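Local coordinates for protein induced by osmotic stress (Scheffersomyces stipitis, PDB 5YWN) that probably catalyses the NADPH-dependent asymmetric reduction of ketones, including haloketones, as a member of the dihydroflavonol-4-reductase subfamily with a Rossmann fold, at residues D90-I95 with L150-S155; I97-G102 with F164-F169; V127-P132 with T189-Y194. The protein carries 1 engineered substitution. All coordinates share one frame; numbering follows the deposited sequence.

How the contacts relate
The three contacts cluster about helix 159-181 of the Rossmann domain, which carries the cofactor-binding residues Tyr163 and Lys167. Contacts 1 and 2 share helix 91-113 and lie about 8 Å apart, centre to centre; Gln168 NE2 of contact 2 bonds to Leu150 O of contact 1, 2.9 Å away. Contact 3, with its centre about 13 Å from that of contact 2, touches the same helix through its loop, where Val127 CG2 packs on Lys167 CG at 3.5 Å. Contact 1 is the farthest from the cofactor, with the Glu92 side chain about 12 Å from NADP, whereas contacts 2 and 3 both contribute residues to its pocket.

Contact 1 (D90-I95 with L150-S155); sequences DTEKEI and LSYEQS
The backbones of the first turn of helix 91-113 and of the short helix 152-155 stay well apart at the surface of the Rossmann domain, and the long side chains of Glu92 and Tyr152 bridge them. Each helix begins with an N-cap. Asp90 OD1 receives the backbone N-H of Lys93 from above the carboxylate plane, in a nearly straight bond. Ser151 and Gln154 form a capping box at the other helix, in which Ser151 N gives a hydrogen bond of 3.0 Å to Gln154 OE1. Tyr152 thus leaves from the start of a capped turn.

The link between the segments is polar. Both side chains leave with CG anti to the backbone N (chi1 -152° in Glu92 and -171° in Tyr152), and beyond CG the glutamate is extended. They cross at about a right angle, with the carboxylate turned 47° against the ring. Glu92 CG passes the phenol oxygen of Tyr152, CG to OH 3.4 Å, so the aliphatic part of the glutamate also touches the tip of the tyrosine. Leu96 and Ile100 of helix 91-113 pack on Tyr152 as well, and Thr91 OG1 is hydrogen-bonded to Lys156 O, a second tie close by. Glu92 OE1 sits at the edge of the Tyr152 ring, in its plane, and accepts on its anti lone pair from Tyr152 OH over 2.9 Å.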
loop_
_atom_site.group_PDB
_atom_site.type_symbol
_atom_site.label_atom_id
_atom_site.label_comp_id
_atom_site.label_asym_id
_atom_site.label_seq_id
_atom_site.Cartn_x
_atom_site.Cartn_y
_atom_site.Cartn_z
ATOM N N ASP A 90 -2.442 -22.042 5.875
ATOM C CA ASP A 90 -1.995 -22.460 4.568
ATOM C C ASP A 90 -1.511 -21.226 3.803
ATOM O O ASP A 90 -2.292 -20.412 3.415
ATOM C CB ASP A 90 -3.167 -23.116 3.867
ATOM C CG ASP A 90 -2.802 -23.796 2.585
ATOM O OD1 ASP A 90 -2.266 -23.207 1.676
ATOM O OD2 ASP A 90 -3.076 -24.963 2.478
ATOM N N THR A 91 -0.223 -21.129 3.579
ATOM C CA THR A 91 0.327 -20.001 2.891
ATOM C C THR A 91 -0.176 -19.849 1.487
ATOM O O THR A 91 -0.297 -18.767 1.037
ATOM C CB THR A 91 1.851 -19.982 2.844
ATOM O OG1 THR A 91 2.316 -21.203 2.327
ATOM C CG2 THR A 91 2.410 -19.726 4.185
ATOM N N GLU A 92 -0.367 -20.934 0.788
ATOM C CA GLU A 92 -0.900 -20.872 -0.542
ATOM C C GLU A 92 -2.366 -20.402 -0.658
ATOM O O GLU A 92 -2.663 -19.524 -1.388
ATOM C CB GLU A 92 -0.729 -22.231 -1.205
ATOM C CG GLU A 92 -0.597 -22.201 -2.692
ATOM C CD GLU A 92 -0.098 -23.493 -3.285
ATOM O OE1 GLU A 92 0.578 -23.445 -4.288
ATOM O OE2 GLU A 92 -0.429 -24.552 -2.780
ATOM N N LYS A 93 -3.251 -21.016 0.093
ATOM C CA LYS A 93 -4.628 -20.653 0.059
ATOM C C LYS A 93 -4.891 -19.255 0.582
ATOM O O LYS A 93 -5.740 -18.611 0.114
ATOM C CB LYS A 93 -5.488 -21.656 0.779
ATOM C CG LYS A 93 -5.344 -23.071 0.308
ATOM C CD LYS A 93 -6.645 -23.825 0.527
ATOM C CE LYS A 93 -6.598 -25.266 0.021
ATOM N NZ LYS A 93 -7.949 -25.747 -0.387
ATOM N N GLU A 94 -4.161 -18.855 1.592
ATOM C CA GLU A 94 -4.407 -17.619 2.232
ATOM C C GLU A 94 -3.557 -16.430 1.833
ATOM O O GLU A 94 -3.919 -15.331 2.103
ATOM C CB GLU A 94 -4.361 -17.801 3.738
ATOM C CG GLU A 94 -5.305 -18.839 4.291
ATOM C CD GLU A 94 -5.199 -18.950 5.794
ATOM O OE1 GLU A 94 -4.799 -19.994 6.308
ATOM O OE2 GLU A 94 -5.483 -17.960 6.435
ATOM N N ILE A 95 -2.432 -16.666 1.225
ATOM C CA ILE A 95 -1.611 -15.569 0.823
ATOM C C ILE A 95 -1.322 -15.559 -0.680
ATOM O O ILE A 95 -1.627 -14.654 -1.332
ATOM C CB ILE A 95 -0.308 -15.561 1.632
ATOM C CG1 ILE A 95 -0.590 -15.347 3.108
ATOM C CG2 ILE A 95 0.647 -14.523 1.108
ATOM C CD1 ILE A 95 0.590 -15.494 4.003
ATOM N N LEU A 150 13.307 -14.580 -5.037
ATOM C CA LEU A 150 12.636 -15.634 -4.330
ATOM C C LEU A 150 11.792 -16.492 -5.232
ATOM O O LEU A 150 11.065 -16.005 -6.019
ATOM C CB LEU A 150 11.742 -15.072 -3.276
ATOM C CG LEU A 150 11.153 -15.980 -2.217
ATOM C CD1 LEU A 150 12.238 -16.458 -1.282
ATOM C CD2 LEU A 150 10.172 -15.151 -1.451
ATOM N N SER A 151 11.920 -17.785 -5.053
ATOM C CA SER A 151 11.138 -18.779 -5.752
ATOM C C SER A 151 9.777 -19.019 -5.149
ATOM O O SER A 151 9.598 -18.834 -4.006
ATOM C CB SER A 151 11.912 -20.074 -5.843
ATOM O OG SER A 151 11.897 -20.768 -4.680
ATOM N N TYR A 152 8.856 -19.490 -5.941
ATOM C CA TYR A 152 7.549 -19.823 -5.459
ATOM C C TYR A 152 7.629 -20.933 -4.399
ATOM O O TYR A 152 6.993 -20.873 -3.408
ATOM C CB TYR A 152 6.642 -20.230 -6.596
ATOM C CG TYR A 152 5.179 -20.402 -6.235
ATOM C CD1 TYR A 152 4.701 -21.578 -5.701
ATOM C CD2 TYR A 152 4.289 -19.408 -6.440
ATOM C CE1 TYR A 152 3.385 -21.735 -5.400
ATOM C CE2 TYR A 152 2.969 -19.562 -6.144
ATOM C CZ TYR A 152 2.521 -20.728 -5.607
ATOM O OH TYR A 152 1.216 -20.853 -5.287
ATOM N N GLU A 153 8.461 -21.914 -4.631
ATOM C CA GLU A 153 8.637 -22.983 -3.680
ATOM C C GLU A 153 9.181 -22.477 -2.315
ATOM O O GLU A 153 8.684 -22.838 -1.296
ATOM C CB GLU A 153 9.531 -24.065 -4.248
ATOM C CG GLU A 153 9.902 -25.086 -3.222
ATOM C CD GLU A 153 10.670 -26.276 -3.761
ATOM O OE1 GLU A 153 10.964 -27.154 -2.948
ATOM O OE2 GLU A 153 10.959 -26.312 -4.945
ATOM N N GLN A 154 10.163 -21.604 -2.352
ATOM C CA GLN A 154 10.675 -20.974 -1.161
ATOM C C GLN A 154 9.604 -20.116 -0.484
ATOM O O GLN A 154 9.511 -20.058 0.696
ATOM C CB GLN A 154 11.881 -20.118 -1.456
ATOM C CG GLN A 154 13.064 -20.795 -2.068
ATOM C CD GLN A 154 14.200 -19.815 -2.436
ATOM O OE1 GLN A 154 14.059 -18.913 -3.241
ATOM N NE2 GLN A 154 15.350 -20.032 -1.822
ATOM N N SER A 155 8.818 -19.443 -1.285
ATOM C CA SER A 155 7.840 -18.514 -0.785
ATOM C C SER A 155 6.784 -19.181 0.072
ATOM O O SER A 155 6.314 -18.600 0.961
ATOM C CB SER A 155 7.278 -17.671 -1.886
ATOM O OG SER A 155 6.240 -18.297 -2.468
#

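Contact 2 (I97-G102 with F164-F169); sequences IPAING and FGSKQF. With NAP (NADP nicotinamide-adenine-dinucleotide phosphate), chain B.
Ala99 and Ile100 of helix 91-113 pack against Ser166 and Phe169 of helix 159-181. The two segments run almost exactly parallel, at 4°, and their axes approach to 8.3 Å. Small residues permit this spacing: Ala99 CB meets Ser166 CB at 3.6 Å, and the CA atoms of these two residues are 5.6 Å apart. Ser166 OG is turned back to its own helix, where it is hydrogen-bonded to Tyr163 O, so the serine offers mainly its CB to the alanine.

Ile100 fills the next step along the interface. Its CB carries CG2 anti to the backbone N, while CG1 is anti to the carbonyl carbon (chi1 -61°) and heads for the other helix. Ile100 CG1 lies 3.8 Å from Phe169 CB and also comes near Ser166 O. The chain then extends to Ile100 CD1, which closes on Phe169 CB at 3.5 Å. The isoleucine therefore grips the base of the phenylalanine, and the two side chains run side by side, pointing the same way. One face of the Phe169 ring is met by the amide carbon CD of its neighbour Gln168, off centre toward the rim.

Other faces of the two helices look to the cofactor. Pro98 CB lies 3.7 Å from N6A, the adenine amino nitrogen of NADP. Lys167 bends at chi2 and chi3 toward the nicotinamide ribose; the modelled approach of NZ to O2D is too short to be relied on, but NZ is hydrogen-bonded to Thr123 O. Tyr163 and Lys167 fit the YxxxK pattern of extended short-chain dehydrogenases, whose tyrosine and lysine usually serve in catalysis, so a like role is probable here, on a helix packed beside its parallel neighbour on one flank of the Rossmann sheet.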
loop_
_atom_site.group_PDB
_atom_site.type_symbol
_atom_site.label_atom_id
_atom_site.label_comp_id
_atom_site.label_asym_id
_atom_site.label_seq_id
_atom_site.Cartn_x
_atom_site.Cartn_y
_atom_site.Cartn_z
ATOM N N ILE A 97 -2.321 -17.556 -3.485
ATOM C CA ILE A 97 -3.365 -17.657 -4.472
ATOM C C ILE A 97 -4.273 -16.419 -4.596
ATOM O O ILE A 97 -4.416 -15.926 -5.642
ATOM C CB ILE A 97 -4.171 -18.941 -4.278
ATOM C CG1 ILE A 97 -3.320 -20.132 -4.596
ATOM C CG2 ILE A 97 -5.405 -18.978 -5.126
ATOM C CD1 ILE A 97 -3.934 -21.403 -4.142
ATOM N N PRO A 98 -4.768 -15.855 -3.517
ATOM C CA PRO A 98 -5.566 -14.642 -3.633
ATOM C C PRO A 98 -4.816 -13.500 -4.267
ATOM O O PRO A 98 -5.419 -12.822 -4.991
ATOM C CB PRO A 98 -5.896 -14.311 -2.210
ATOM C CG PRO A 98 -5.881 -15.577 -1.532
ATOM C CD PRO A 98 -4.755 -16.323 -2.142
ATOM N N ALA A 99 -3.558 -13.300 -3.959
ATOM C CA ALA A 99 -2.836 -12.296 -4.640
ATOM C C ALA A 99 -2.636 -12.587 -6.124
ATOM O O ALA A 99 -2.922 -11.783 -6.925
ATOM C CB ALA A 99 -1.505 -12.110 -3.973
ATOM N N ILE A 100 -2.098 -13.748 -6.444
ATOM C CA ILE A 100 -1.768 -14.078 -7.796
ATOM C C ILE A 100 -2.968 -14.367 -8.716
ATOM O O ILE A 100 -3.108 -13.777 -9.712
ATOM C CB ILE A 100 -0.804 -15.274 -7.827
ATOM C CG1 ILE A 100 0.493 -14.962 -7.098
ATOM C CG2 ILE A 100 -0.498 -15.693 -9.243
ATOM C CD1 ILE A 100 1.284 -16.182 -6.802
ATOM N N ASN A 101 -3.799 -15.293 -8.334
ATOM C CA ASN A 101 -5.023 -15.550 -9.029
ATOM C C ASN A 101 -6.003 -14.390 -9.000
ATOM O O ASN A 101 -6.537 -14.048 -9.981
ATOM C CB ASN A 101 -5.660 -16.832 -8.558
ATOM C CG ASN A 101 -5.005 -18.056 -9.157
ATOM O OD1 ASN A 101 -4.008 -17.977 -9.805
ATOM N ND2 ASN A 101 -5.567 -19.162 -8.916
ATOM N N GLY A 102 -6.136 -13.760 -7.866
ATOM C CA GLY A 102 -6.989 -12.622 -7.759
ATOM C C GLY A 102 -6.558 -11.533 -8.732
ATOM O O GLY A 102 -7.381 -10.962 -9.361
ATOM N N PHE A 164 6.016 -11.979 0.445
ATOM C CA PHE A 164 7.007 -11.540 -0.496
ATOM C C PHE A 164 6.754 -12.167 -1.855
ATOM O O PHE A 164 6.740 -11.506 -2.819
ATOM C CB PHE A 164 8.385 -11.997 -0.040
ATOM C CG PHE A 164 9.178 -10.972 0.675
ATOM C CD1 PHE A 164 8.963 -10.720 1.982
ATOM C CD2 PHE A 164 10.181 -10.310 0.045
ATOM C CE1 PHE A 164 9.709 -9.802 2.642
ATOM C CE2 PHE A 164 10.925 -9.393 0.695
ATOM C CZ PHE A 164 10.693 -9.137 1.997
ATOM N N GLY A 165 6.517 -13.452 -1.882
ATOM C CA GLY A 165 6.179 -14.149 -3.070
ATOM C C GLY A 165 4.882 -13.703 -3.685
ATOM O O GLY A 165 4.846 -13.524 -4.834
ATOM N N SER A 166 3.883 -13.450 -2.873
ATOM C CA SER A 166 2.589 -13.060 -3.351
ATOM C C SER A 166 2.698 -11.793 -4.179
ATOM O O SER A 166 2.101 -11.706 -5.171
ATOM C CB SER A 166 1.570 -12.840 -2.218
ATOM O OG SER A 166 1.758 -11.705 -1.473
ATOM N N LYS A 167 3.468 -10.844 -3.720
ATOM C CA LYS A 167 3.665 -9.630 -4.442
ATOM C C LYS A 167 4.473 -9.755 -5.738
ATOM O O LYS A 167 4.073 -9.289 -6.732
ATOM C CB LYS A 167 4.170 -8.517 -3.522
ATOM C CG LYS A 167 3.441 -8.321 -2.236
ATOM C CD LYS A 167 1.992 -7.989 -2.395
ATOM C CE LYS A 167 1.795 -6.808 -3.262
ATOM N NZ LYS A 167 0.415 -6.328 -3.257
ATOM N N GLN A 168 5.582 -10.456 -5.684
ATOM C CA GLN A 168 6.399 -10.644 -6.823
ATOM C C GLN A 168 5.651 -11.352 -7.940
ATOM O O GLN A 168 5.688 -10.910 -8.999
ATOM C CB GLN A 168 7.610 -11.487 -6.445
ATOM C CG GLN A 168 8.602 -11.729 -7.554
ATOM C CD GLN A 168 9.450 -12.989 -7.411
ATOM O OE1 GLN A 168 9.872 -13.541 -8.380
ATOM N NE2 GLN A 168 9.705 -13.404 -6.204
ATOM N N PHE A 169 5.000 -12.450 -7.636
ATOM C CA PHE A 169 4.243 -13.227 -8.597
ATOM C C PHE A 169 2.977 -12.588 -9.188
ATOM O O PHE A 169 2.757 -12.662 -10.329
ATOM C CB PHE A 169 4.080 -14.681 -8.163
ATOM C CG PHE A 169 5.386 -15.365 -7.968
ATOM C CD1 PHE A 169 6.169 -15.658 -9.019
ATOM C CD2 PHE A 169 5.865 -15.593 -6.732
ATOM C CE1 PHE A 169 7.412 -16.216 -8.842
ATOM C CE2 PHE A 169 7.103 -16.137 -6.539
ATOM C CZ PHE A 169 7.874 -16.446 -7.593
HETATM P PA NAP B . -4.516 -3.643 4.805
HETATM O O1A NAP B . -4.729 -2.332 5.523
HETATM O O2A NAP B . -4.753 -4.947 5.529
HETATM O O5B NAP B . -5.417 -3.637 3.470
HETATM C C5B NAP B . -5.773 -4.862 2.833
HETATM C C4B NAP B . -7.204 -4.775 2.314
HETATM O O4B NAP B . -7.400 -5.719 1.257
HETATM C C3B NAP B . -8.214 -5.084 3.408
HETATM O O3B NAP B . -9.068 -3.959 3.642
HETATM C C2B NAP B . -9.018 -6.275 2.922
HETATM O O2B NAP B . -10.401 -5.948 2.831
HETATM C C1B NAP B . -8.458 -6.635 1.554
HETATM N N9A NAP B . -7.938 -8.026 1.567
HETATM C C8A NAP B . -6.893 -8.467 2.293
HETATM N N7A NAP B . -6.682 -9.791 2.074
HETATM C C5A NAP B . -7.605 -10.214 1.191
HETATM C C6A NAP B . -7.947 -11.495 0.530
HETATM N N6A NAP B . -7.237 -12.622 0.778
HETATM N N1A NAP B . -8.991 -11.500 -0.327
HETATM C C2A NAP B . -9.710 -10.391 -0.588
HETATM N N3A NAP B . -9.450 -9.200 -0.020
HETATM C C4A NAP B . -8.432 -9.047 0.860
HETATM O O3 NAP B . -3.017 -3.657 4.218
HETATM P PN NAP B . -2.311 -2.290 3.747
HETATM O O1N NAP B . -1.094 -2.064 4.612
HETATM O O2N NAP B . -3.372 -1.220 3.646
HETATM O O5D NAP B . -1.812 -2.645 2.258
HETATM C C5D NAP B . -2.520 -2.155 1.121
HETATM C C4D NAP B . -1.874 -2.678 -0.156
HETATM O O4D NAP B . -0.646 -1.986 -0.408
HETATM C C3D NAP B . -1.561 -4.164 -0.063
HETATM O O3D NAP B . -2.313 -4.902 -1.030
HETATM C C2D NAP B . -0.074 -4.301 -0.321
HETATM O O2D NAP B . 0.169 -5.150 -1.447
HETATM C C1D NAP B . 0.445 -2.896 -0.583
HETATM N N1N NAP B . 1.533 -2.577 0.348
HETATM C C2N NAP B . 1.254 -1.984 1.516
HETATM C C3N NAP B . 2.270 -1.675 2.414
HETATM C C7N NAP B . 1.949 -1.009 3.719
HETATM O O7N NAP B . 2.798 -0.969 4.594
HETATM N N7N NAP B . 0.740 -0.477 3.889
HETATM C C4N NAP B . 3.582 -1.986 2.090
HETATM C C5N NAP B . 3.845 -2.601 0.875
HETATM C C6N NAP B . 2.792 -2.888 0.014
HETATM P P2B NAP B . -11.381 -6.184 4.086
HETATM O O1X NAP B . -12.738 -6.385 3.456
HETATM O O2X NAP B . -10.818 -7.411 4.762
HETATM O O3X NAP B . -11.251 -4.914 4.893
#

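Contact 3 (V127-P132 with T189-Y194); sequences VAMSVP and TVNPVY
Ala128 and Met129, in the loop that follows strand 119-123, pack against Asn191 near the end of strand 186-192, with the CA atoms of Ala128 and Asn191 7.8 Å apart. This places the contact at the C-terminal ends of the strands of the parallel Rossmann sheet, where the cofactor pocket lies. Val127 comes first in the segment, and its side chain touches Phe164 and Lys167 of helix 159-181. Next, Ala128 directs CB toward Asn191, yet CB stops 4.4 Å from ND2, a loose approach.

Met129 makes the main contact. Its CG stands anti to the carbonyl carbon (chi1 -48°), and a bend at chi3 brings the terminal methyl over to the asparagine, whose side chain it crosses at a slant. Met129 CE lies 3.4 Å from Asn191 ND2 and 3.5 Å from Asn191 CB, while its SD stays farther back, 4.0 Å from that same CB. Arg258 and Leu260 of strand 258-261 also touch the methionine. Beyond it, Ser130 is hydrogen-bonded through OG to Glu134 and through its backbone O to Ser148 OG.

The buried amide of Asn191 is held at both ends. ND2 donates to Glu171 OE1 of helix 159-181 and weakly to Ser125 O, which helps fix the amide that the methyl packs on. At its other end, Asn191 OD1 accepts in the carbonyl plane from Thr189 OG1 at 2.8 Å.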
loop_
_atom_site.group_PDB
_atom_site.type_symbol
_atom_site.label_atom_id
_atom_site.label_comp_id
_atom_site.label_asym_id
_atom_site.label_seq_id
_atom_site.Cartn_x
_atom_site.Cartn_y
_atom_site.Cartn_z
ATOM N N VAL A 127 8.785 -5.595 -1.747
ATOM C CA VAL A 127 9.002 -7.007 -1.572
ATOM C C VAL A 127 8.997 -7.779 -2.880
ATOM O O VAL A 127 9.539 -8.829 -2.937
ATOM C CB VAL A 127 8.120 -7.660 -0.508
ATOM C CG1 VAL A 127 8.175 -6.869 0.777
ATOM C CG2 VAL A 127 6.708 -7.852 -0.992
ATOM N N ALA A 128 8.373 -7.218 -3.891
ATOM C CA ALA A 128 8.444 -7.714 -5.247
ATOM C C ALA A 128 9.834 -7.587 -5.878
ATOM O O ALA A 128 10.135 -8.260 -6.765
ATOM C CB ALA A 128 7.369 -7.125 -6.138
ATOM N N MET A 129 10.612 -6.666 -5.378
ATOM C CA MET A 129 11.862 -6.282 -5.929
ATOM C C MET A 129 13.088 -6.859 -5.253
ATOM O O MET A 129 14.166 -6.672 -5.682
ATOM C CB MET A 129 11.955 -4.781 -5.885
ATOM C CG MET A 129 10.761 -4.042 -6.409
ATOM S SD MET A 129 10.882 -2.282 -6.224
ATOM C CE MET A 129 10.101 -1.744 -7.690
ATOM N N SER A 130 12.854 -7.554 -4.173
ATOM C CA SER A 130 13.859 -7.917 -3.241
ATOM C C SER A 130 13.559 -9.141 -2.411
ATOM O O SER A 130 12.523 -9.679 -2.481
ATOM C CB SER A 130 14.083 -6.770 -2.301
ATOM O OG SER A 130 15.402 -6.765 -1.876
ATOM N N VAL A 131 14.520 -9.483 -1.571
ATOM C CA VAL A 131 14.409 -10.509 -0.571
ATOM C C VAL A 131 14.768 -9.935 0.771
ATOM O O VAL A 131 15.427 -8.948 0.852
ATOM C CB VAL A 131 15.321 -11.704 -0.858
ATOM C CG1 VAL A 131 14.881 -12.410 -2.069
ATOM C CG2 VAL A 131 16.746 -11.257 -1.020
ATOM N N PRO A 132 14.370 -10.570 1.840
ATOM C CA PRO A 132 14.380 -9.890 3.112
ATOM C C PRO A 132 15.751 -9.406 3.522
ATOM O O PRO A 132 15.891 -8.257 3.803
ATOM C CB PRO A 132 13.914 -10.974 4.062
ATOM C CG PRO A 132 13.027 -11.780 3.254
ATOM C CD PRO A 132 13.644 -11.826 1.925
ATOM N N THR A 189 2.467 0.210 -12.042
ATOM C CA THR A 189 2.517 -0.310 -10.691
ATOM C C THR A 189 3.076 0.700 -9.741
ATOM O O THR A 189 3.832 1.525 -10.111
ATOM C CB THR A 189 3.310 -1.650 -10.527
ATOM O OG1 THR A 189 4.710 -1.429 -10.589
ATOM C CG2 THR A 189 2.899 -2.683 -11.532
ATOM N N VAL A 190 2.680 0.576 -8.498
ATOM C CA VAL A 190 3.255 1.317 -7.407
ATOM C C VAL A 190 3.880 0.353 -6.386
ATOM O O VAL A 190 3.249 -0.532 -5.922
ATOM C CB VAL A 190 2.244 2.276 -6.800
ATOM C CG1 VAL A 190 2.817 2.999 -5.622
ATOM C CG2 VAL A 190 1.732 3.231 -7.835
ATOM N N ASN A 191 5.130 0.565 -6.071
ATOM C CA ASN A 191 5.926 -0.349 -5.275
ATOM C C ASN A 191 6.447 0.329 -3.981
ATOM O O ASN A 191 7.509 0.864 -3.913
ATOM C CB ASN A 191 7.076 -0.951 -6.094
ATOM C CG ASN A 191 6.609 -1.702 -7.306
ATOM O OD1 ASN A 191 6.009 -1.171 -8.152
ATOM N ND2 ASN A 191 6.896 -2.951 -7.342
ATOM N N PRO A 192 5.608 0.357 -2.973
ATOM C CA PRO A 192 5.967 0.993 -1.711
ATOM C C PRO A 192 6.779 0.150 -0.738
ATOM O O PRO A 192 6.698 -1.022 -0.715
ATOM C CB PRO A 192 4.627 1.343 -1.087
ATOM C CG PRO A 192 3.636 0.836 -1.974
ATOM C CD PRO A 192 4.234 -0.082 -2.942
ATOM N N VAL A 193 7.495 0.862 0.108
ATOM C CA VAL A 193 8.099 0.370 1.323
ATOM C C VAL A 193 7.096 0.432 2.490
ATOM O O VAL A 193 5.935 0.530 2.260
ATOM C CB VAL A 193 9.419 1.100 1.650
ATOM C CG1 VAL A 193 10.381 0.953 0.512
ATOM C CG2 VAL A 193 9.164 2.547 1.975
ATOM N N TYR A 194 7.562 0.375 3.720
ATOM C CA TYR A 194 6.656 0.474 4.851
ATOM C C TYR A 194 5.864 1.791 4.802
ATOM O O TYR A 194 6.406 2.835 4.635
ATOM C CB TYR A 194 7.386 0.412 6.180
ATOM C CG TYR A 194 7.919 -0.897 6.596
ATOM C CD1 TYR A 194 7.093 -1.896 6.968
ATOM C CD2 TYR A 194 9.247 -1.128 6.629
ATOM C CE1 TYR A 194 7.550 -3.095 7.361
ATOM C CE2 TYR A 194 9.747 -2.347 7.015
ATOM C CZ TYR A 194 8.874 -3.333 7.376
ATOM O OH TYR A 194 9.328 -4.525 7.790
#